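PDB 3T3W: enoyl-CoA hydratase from Mycobacterium thermoresistibile, which probably catalyses the reversible addition of water to the double bond of 2-enoyl-CoA thioesters in fatty-acid metabolism, as crotonase itself does. Local coordinates for the interface of chains A and B and the interface of chains A and C. Sequence-based numbering; all coordinates share one arbitrary frame. Chains: chain A/B/C, Enoyl-CoA hydratase.

Contact 1: the interface of chains A and B. Residues chain A 223, 226-227, 230; chain B 99, 246, 249-250.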
# COMPACT_ATOMS: atom_id res chain seq x y z
N PHE A 223 28.57 -2.74 5.58
CA PHE A 223 27.43 -3.30 4.82
C PHE A 223 26.27 -3.66 5.74
O PHE A 223 25.12 -3.51 5.36
CB PHE A 223 27.85 -4.50 3.95
CG PHE A 223 26.79 -4.92 2.97
CD1 PHE A 223 26.34 -4.04 1.99
CD2 PHE A 223 26.22 -6.19 3.01
CE1 PHE A 223 25.39 -4.44 1.08
CE2 PHE A 223 25.23 -6.58 2.13
CZ PHE A 223 24.80 -5.71 1.16
N ARG A 226 24.57 -0.38 6.40
CA ARG A 226 23.80 -0.03 5.22
C ARG A 226 22.47 -0.77 5.19
O ARG A 226 21.43 -0.18 4.91
CB ARG A 226 24.60 -0.36 3.95
CG ARG A 226 23.82 -0.12 2.67
CD ARG A 226 24.66 -0.27 1.37
NE ARG A 226 23.82 0.14 0.27
CZ ARG A 226 24.26 0.63 -0.90
NH1 ARG A 226 23.38 1.09 -1.78
NH2 ARG A 226 25.56 0.69 -1.14
N GLN A 227 22.51 -2.08 5.44
CA GLN A 227 21.32 -2.90 5.30
C GLN A 227 20.37 -2.78 6.49
O GLN A 227 19.17 -2.97 6.36
CB GLN A 227 21.70 -4.32 4.98
CG GLN A 227 22.36 -4.55 3.61
CD GLN A 227 21.55 -3.98 2.44
OE1 GLN A 227 21.50 -2.75 2.27
NE2 GLN A 227 20.89 -4.83 1.68
N ARG A 230 18.58 0.22 5.45
CA ARG A 230 17.66 -0.20 4.39
C ARG A 230 16.43 -0.94 4.94
O ARG A 230 15.32 -0.69 4.48
CB ARG A 230 18.34 -1.12 3.38
CG ARG A 230 17.51 -1.14 2.09
CD ARG A 230 18.02 -2.13 1.14
NE ARG A 230 17.18 -2.17 -0.06
CZ ARG A 230 17.34 -1.42 -1.13
NH1 ARG A 230 18.37 -0.49 -1.19
NH2 ARG A 230 16.52 -1.62 -2.18
N TYR B 99 26.71 -4.93 -4.82
CA TYR B 99 25.52 -4.21 -4.37
C TYR B 99 25.66 -2.71 -4.56
O TYR B 99 24.75 -2.06 -5.15
CB TYR B 99 25.23 -4.56 -2.88
CG TYR B 99 23.83 -4.18 -2.40
CD1 TYR B 99 22.88 -5.16 -2.17
CD2 TYR B 99 23.50 -2.87 -2.13
CE1 TYR B 99 21.60 -4.85 -1.72
CE2 TYR B 99 22.24 -2.52 -1.67
CZ TYR B 99 21.28 -3.52 -1.45
OH TYR B 99 19.99 -3.20 -1.06
N GLN B 246 12.39 -1.27 -5.17
CA GLN B 246 13.40 -1.44 -4.11
C GLN B 246 13.42 -2.89 -3.54
O GLN B 246 14.49 -3.47 -3.34
CB GLN B 246 13.22 -0.41 -2.99
CG GLN B 246 13.35 1.05 -3.43
CD GLN B 246 14.73 1.38 -3.95
OE1 GLN B 246 15.73 0.73 -3.55
NE2 GLN B 246 14.83 2.41 -4.81
N PHE B 249 15.07 -5.32 -5.98
CA PHE B 249 16.53 -5.13 -6.03
C PHE B 249 17.24 -6.05 -5.04
O PHE B 249 18.22 -6.71 -5.37
CB PHE B 249 16.94 -3.69 -5.80
CG PHE B 249 18.42 -3.46 -5.95
CD1 PHE B 249 18.98 -3.50 -7.22
CD2 PHE B 249 19.25 -3.27 -4.85
CE1 PHE B 249 20.35 -3.27 -7.40
CE2 PHE B 249 20.63 -3.06 -5.03
CZ PHE B 249 21.17 -3.08 -6.31
N ASP B 250 16.70 -6.16 -3.83
CA ASP B 250 17.30 -7.05 -2.86
C ASP B 250 17.16 -8.53 -3.25
O ASP B 250 18.06 -9.33 -3.02
CB ASP B 250 16.77 -6.80 -1.46
CG ASP B 250 17.15 -5.44 -0.96
OD1 ASP B 250 18.40 -5.23 -0.82
OD2 ASP B 250 16.25 -4.56 -0.69
O HOH W 1 18.44 1.46 -3.33

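Contact 2: the interface of chains A and C. Residues chain A 136-137, 139-140, 142, 170, 195-196; chain C 174.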
# COMPACT_ATOMS: atom_id res chain seq x y z
N CYS A 136 17.15 18.04 9.21
CA CYS A 136 17.33 16.99 10.23
C CYS A 136 16.48 15.75 10.01
O CYS A 136 16.94 14.65 10.27
CB CYS A 136 17.13 17.47 11.66
SG CYS A 136 15.53 18.22 11.98
N TRP A 137 15.26 15.88 9.50
CA TRP A 137 14.47 14.67 9.27
C TRP A 137 15.10 13.62 8.35
O TRP A 137 14.92 12.43 8.59
CB TRP A 137 13.09 14.99 8.75
CG TRP A 137 12.10 15.47 9.78
CD1 TRP A 137 12.07 15.20 11.16
CD2 TRP A 137 10.87 16.23 9.51
NE1 TRP A 137 10.93 15.76 11.73
CE2 TRP A 137 10.17 16.36 10.78
CE3 TRP A 137 10.31 16.80 8.37
CZ2 TRP A 137 8.99 17.07 10.89
CZ3 TRP A 137 9.08 17.48 8.50
CH2 TRP A 137 8.46 17.62 9.74
N CYS A 139 18.13 12.76 8.32
CA CYS A 139 19.11 12.01 9.10
C CYS A 139 18.44 10.81 9.76
O CYS A 139 17.26 10.82 10.11
CB CYS A 139 19.77 12.88 10.16
SG CYS A 139 20.79 14.21 9.42
N ASP A 140 19.21 9.76 9.94
CA ASP A 140 18.69 8.56 10.61
C ASP A 140 18.28 8.77 12.05
O ASP A 140 17.21 8.25 12.47
CB ASP A 140 19.69 7.42 10.49
CG ASP A 140 19.91 7.02 9.05
OD1 ASP A 140 18.91 6.79 8.30
OD2 ASP A 140 21.08 7.00 8.67
N ILE A 142 18.34 11.61 15.45
CA ILE A 142 18.39 13.02 15.89
C ILE A 142 18.70 13.03 17.39
O ILE A 142 17.99 12.43 18.20
CB ILE A 142 17.09 13.81 15.60
CG1 ILE A 142 16.78 13.79 14.10
CG2 ILE A 142 17.17 15.25 16.15
CD1 ILE A 142 15.38 14.34 13.72
N GLU A 170 6.60 11.47 11.86
CA GLU A 170 7.49 11.78 13.00
C GLU A 170 6.72 12.09 14.31
O GLU A 170 7.20 11.80 15.42
CB GLU A 170 8.38 12.98 12.65
CG GLU A 170 9.29 12.75 11.47
CD GLU A 170 10.55 11.99 11.80
OE1 GLU A 170 10.85 11.78 12.98
OE2 GLU A 170 11.27 11.60 10.84
N GLY A 195 9.04 9.93 19.37
CA GLY A 195 10.05 9.15 18.68
C GLY A 195 10.85 9.97 17.66
O GLY A 195 11.82 9.46 17.13
N MET A 196 10.47 11.23 17.42
CA MET A 196 11.19 12.04 16.43
C MET A 196 12.64 12.35 16.86
O MET A 196 13.51 12.47 16.04
CB MET A 196 10.44 13.34 16.18
CG MET A 196 11.20 14.37 15.36
SD MET A 196 10.24 15.83 15.02
CE MET A 196 11.54 17.06 15.03
N ARG C 174 13.20 5.53 14.09
CA ARG C 174 14.45 6.09 14.65
C ARG C 174 15.03 5.21 15.78
O ARG C 174 16.23 5.01 15.82
CB ARG C 174 14.26 7.51 15.14
CG ARG C 174 13.92 8.46 14.01
CD ARG C 174 13.90 9.92 14.39
NE ARG C 174 13.55 10.76 13.23
CZ ARG C 174 14.44 11.11 12.30
NH1 ARG C 174 15.70 10.74 12.42
NH2 ARG C 174 14.07 11.81 11.25

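Contact 3: the interface of chains A and C. Residues chain A 223, 227; chain C 158, 254-255, 258.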
# COMPACT_ATOMS: atom_id res chain seq x y z
N PHE A 223 28.57 -2.74 5.58
CA PHE A 223 27.43 -3.30 4.82
C PHE A 223 26.27 -3.66 5.74
O PHE A 223 25.12 -3.51 5.36
CB PHE A 223 27.85 -4.50 3.95
CG PHE A 223 26.79 -4.92 2.97
CD1 PHE A 223 26.34 -4.04 1.99
CD2 PHE A 223 26.22 -6.19 3.01
CE1 PHE A 223 25.39 -4.44 1.08
CE2 PHE A 223 25.23 -6.58 2.13
CZ PHE A 223 24.80 -5.71 1.16
N GLN A 227 22.51 -2.08 5.44
CA GLN A 227 21.32 -2.90 5.30
C GLN A 227 20.37 -2.78 6.49
O GLN A 227 19.17 -2.97 6.36
CB GLN A 227 21.70 -4.32 4.98
CG GLN A 227 22.36 -4.55 3.61
CD GLN A 227 21.55 -3.98 2.44
OE1 GLN A 227 21.50 -2.75 2.27
NE2 GLN A 227 20.89 -4.83 1.68
N ASP C 158 27.40 -8.85 10.77
CA ASP C 158 27.25 -8.38 9.40
C ASP C 158 25.85 -8.49 8.82
O ASP C 158 25.67 -8.47 7.61
CB ASP C 158 28.26 -9.03 8.44
CG ASP C 158 28.65 -8.11 7.23
OD1 ASP C 158 28.59 -6.86 7.26
OD2 ASP C 158 29.01 -8.69 6.16
N THR C 254 20.80 -10.70 2.10
CA THR C 254 21.97 -10.09 1.51
C THR C 254 23.12 -10.00 2.52
O THR C 254 24.30 -10.00 2.13
CB THR C 254 21.73 -8.71 0.88
OG1 THR C 254 21.43 -7.72 1.87
CG2 THR C 254 20.62 -8.76 -0.20
N GLY C 255 22.80 -9.90 3.81
CA GLY C 255 23.82 -9.94 4.87
C GLY C 255 24.51 -11.27 4.93
O GLY C 255 25.73 -11.34 4.95
N ASN C 258 26.73 -11.51 1.83
CA ASN C 258 27.99 -10.78 2.01
C ASN C 258 28.96 -11.47 2.96
O ASN C 258 30.17 -11.58 2.65
CB ASN C 258 27.77 -9.34 2.49
CG ASN C 258 29.04 -8.51 2.38
OD1 ASN C 258 29.60 -8.38 1.28
ND2 ASN C 258 29.52 -7.96 3.51
O HOH W 2 30.61 -4.87 5.93

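Contact 1: the interface of chains A and B
A:Arg230, on helix 222-238 of one crotonase-family subunit, reaches into the groove between helices 95-115 and 241-263 of another, where it meets B:Asp250, B:Gln246 and B:Tyr99, a contact repeated with the chains exchanged across the two-fold A-B interface. Its chain runs extended to NE, and a turn at the last torsion (chi4 89°) sets the guanidinium square to it. A:Arg230 NE forms a salt bridge to the carboxylate oxygen B:Asp250 OD2, 2.6 Å away on its syn lone pair, although the oxygen lies 30° out of the guanidinium plane, so the bond is bent. NH2 grips B:Gln246 twice: the side-chain OE1 lies 2.8 Å from A:Arg230 NH2 and accepts on an in-plane lone pair, while the backbone O is met from above its carbonyl plane. From A:Arg230 NH1 a nearly straight bond runs to water 1, which passes on to the same OE1. The phenol oxygen B:Tyr99 OH lies above the guanidinium plane, toward the NE and NH1 rim, and donates to B:Asp250 OD1 at 2.6 Å, so both carboxylate oxygens are engaged and the phenol is held in place. The B:Tyr99 ring is packed on both faces: B:Phe249 CE2 on one, the edge of A:Phe223 on the other, with A:Phe223 CE1 3.8 Å from B:Tyr99 CG and the ring planes 71° apart. B:Tyr99 CD2 lies over the centre of the A:Arg226 guanidinium. A:Gln227 NE2 makes a weak hydrogen bond to B:Tyr99 OH, tip to tip.

Contact 2: the interface of chains A and C
Two backbone carbonyls of chain A, from helical-range A:Trp137 and extended A:Cys139 (phi/psi -71°/149°), converge on the guanidinium of C:Arg174. C:Arg174 NH2 donates to A:Trp137 O at 2.9 Å, close to the guanidinium plane, whereas NH1 approaches A:Cys139 O from above the carbonyl plane, at 2.8 Å. A:Asp140 O lies near NH1 too, but the N-H points away from it and no hydrogen bond forms. On the neighbouring edge A:Glu170 takes the guanidinium side-on, one carboxylate oxygen to each of two nitrogens. The bond from C:Arg174 NE to A:Glu170 OE1 is almost straight (176° at H), runs in the guanidinium plane and uses the syn lone pair, at 2.9 Å. Its companion, the salt bridge from C:Arg174 NH2 to A:Glu170 OE2 at 2.8 Å, is more tilted and leaves the carboxylate plane. Carbonyls and carboxylate thus fix the rotation of the group, and A:Ile142 CD1 packs over the centre of one face, 3.6 Å from C:Arg174 CZ. The arginine chain is extended from CG to NE, its CD passing the carbonyls of A:Gly195 and A:Met196. In the second shell, A:Glu170 CG packs on a face of the A:Trp137 indole, whose NE1 makes a weak bond to A:Met196 SD. The arginine projects from near the start of helix 173-182 of chain C into a socket of chain A built from the loop ahead of strand 141-145, helix 167-171 and the turn after helix 188-194.

Contact 3: the interface of chains A and C
A:Gln227 meets C:Thr254 through a hydrogen bond from the amide NE2 to the hydroxyl OG1, 2.9 Å long and nearly straight (166° at H). The hydroxyl lies close to the amide plane, so an N-H of the carboxamide is aimed directly at it. C:Thr254 carries OG1 between its backbone N and carbonyl carbon (chi1 68°), which turns the hydroxyl toward chain A. Beside this bond, the ring of A:Phe223 presents its CD2-CE2 edge to helix 241-263 of chain C. A:Phe223 CD2 rests 3.6 Å from C:Asn258 CB, while the backbone carbonyl C:Thr254 O lies in the ring plane at the edge, 3.5 Å from CE2 of A:Phe223. The C:Asn258 amide is inclined to the ring, its ND2 lying near A:Phe223 CB. Further out, A:Gln227 CG packs on one face of the A:Phe223 ring; the bend of the glutamine chain at chi2 (-53°) brings the amide around past this ring to C:Thr254. C:Asp158 holds C:Asn258 through a 2.8 Å hydrogen bond from C:Asn258 ND2 to the syn lone pair of C:Asp158 OD2. Its other oxygen, OD1, reaches the backbone N of A:Phe223 through water 2. Placed near the N-terminal end of helix 222-238, this carboxylate may interact favourably with the helix dipole. The contact sets the first turns of that helix against the later part of chain C helix 241-263, which also bears the zinc-binding residues C:His252 and C:His256, while C:Asp158 comes from the loop after the 3-10 helix 154-157.

Contact 1 and contact 3 lie about 8 Å apart, centre to centre of their C-alpha atoms, and share A:Phe223 and A:Gln227, so helix 222-238 of chain A is wedged between two neighbours. Both contacts use helix 241-263 of a partner, in chain B and in chain C. The amide nitrogen of A:Gln227 serves both, which may couple the two interfaces. Contact 2 lies about 20 Å from contact 1 and 23 Å from contact 3; it is a separate anchor between chains A and C. Repeated around the deposited six-chain assembly, these contacts would fit the hexamers common among crotonases.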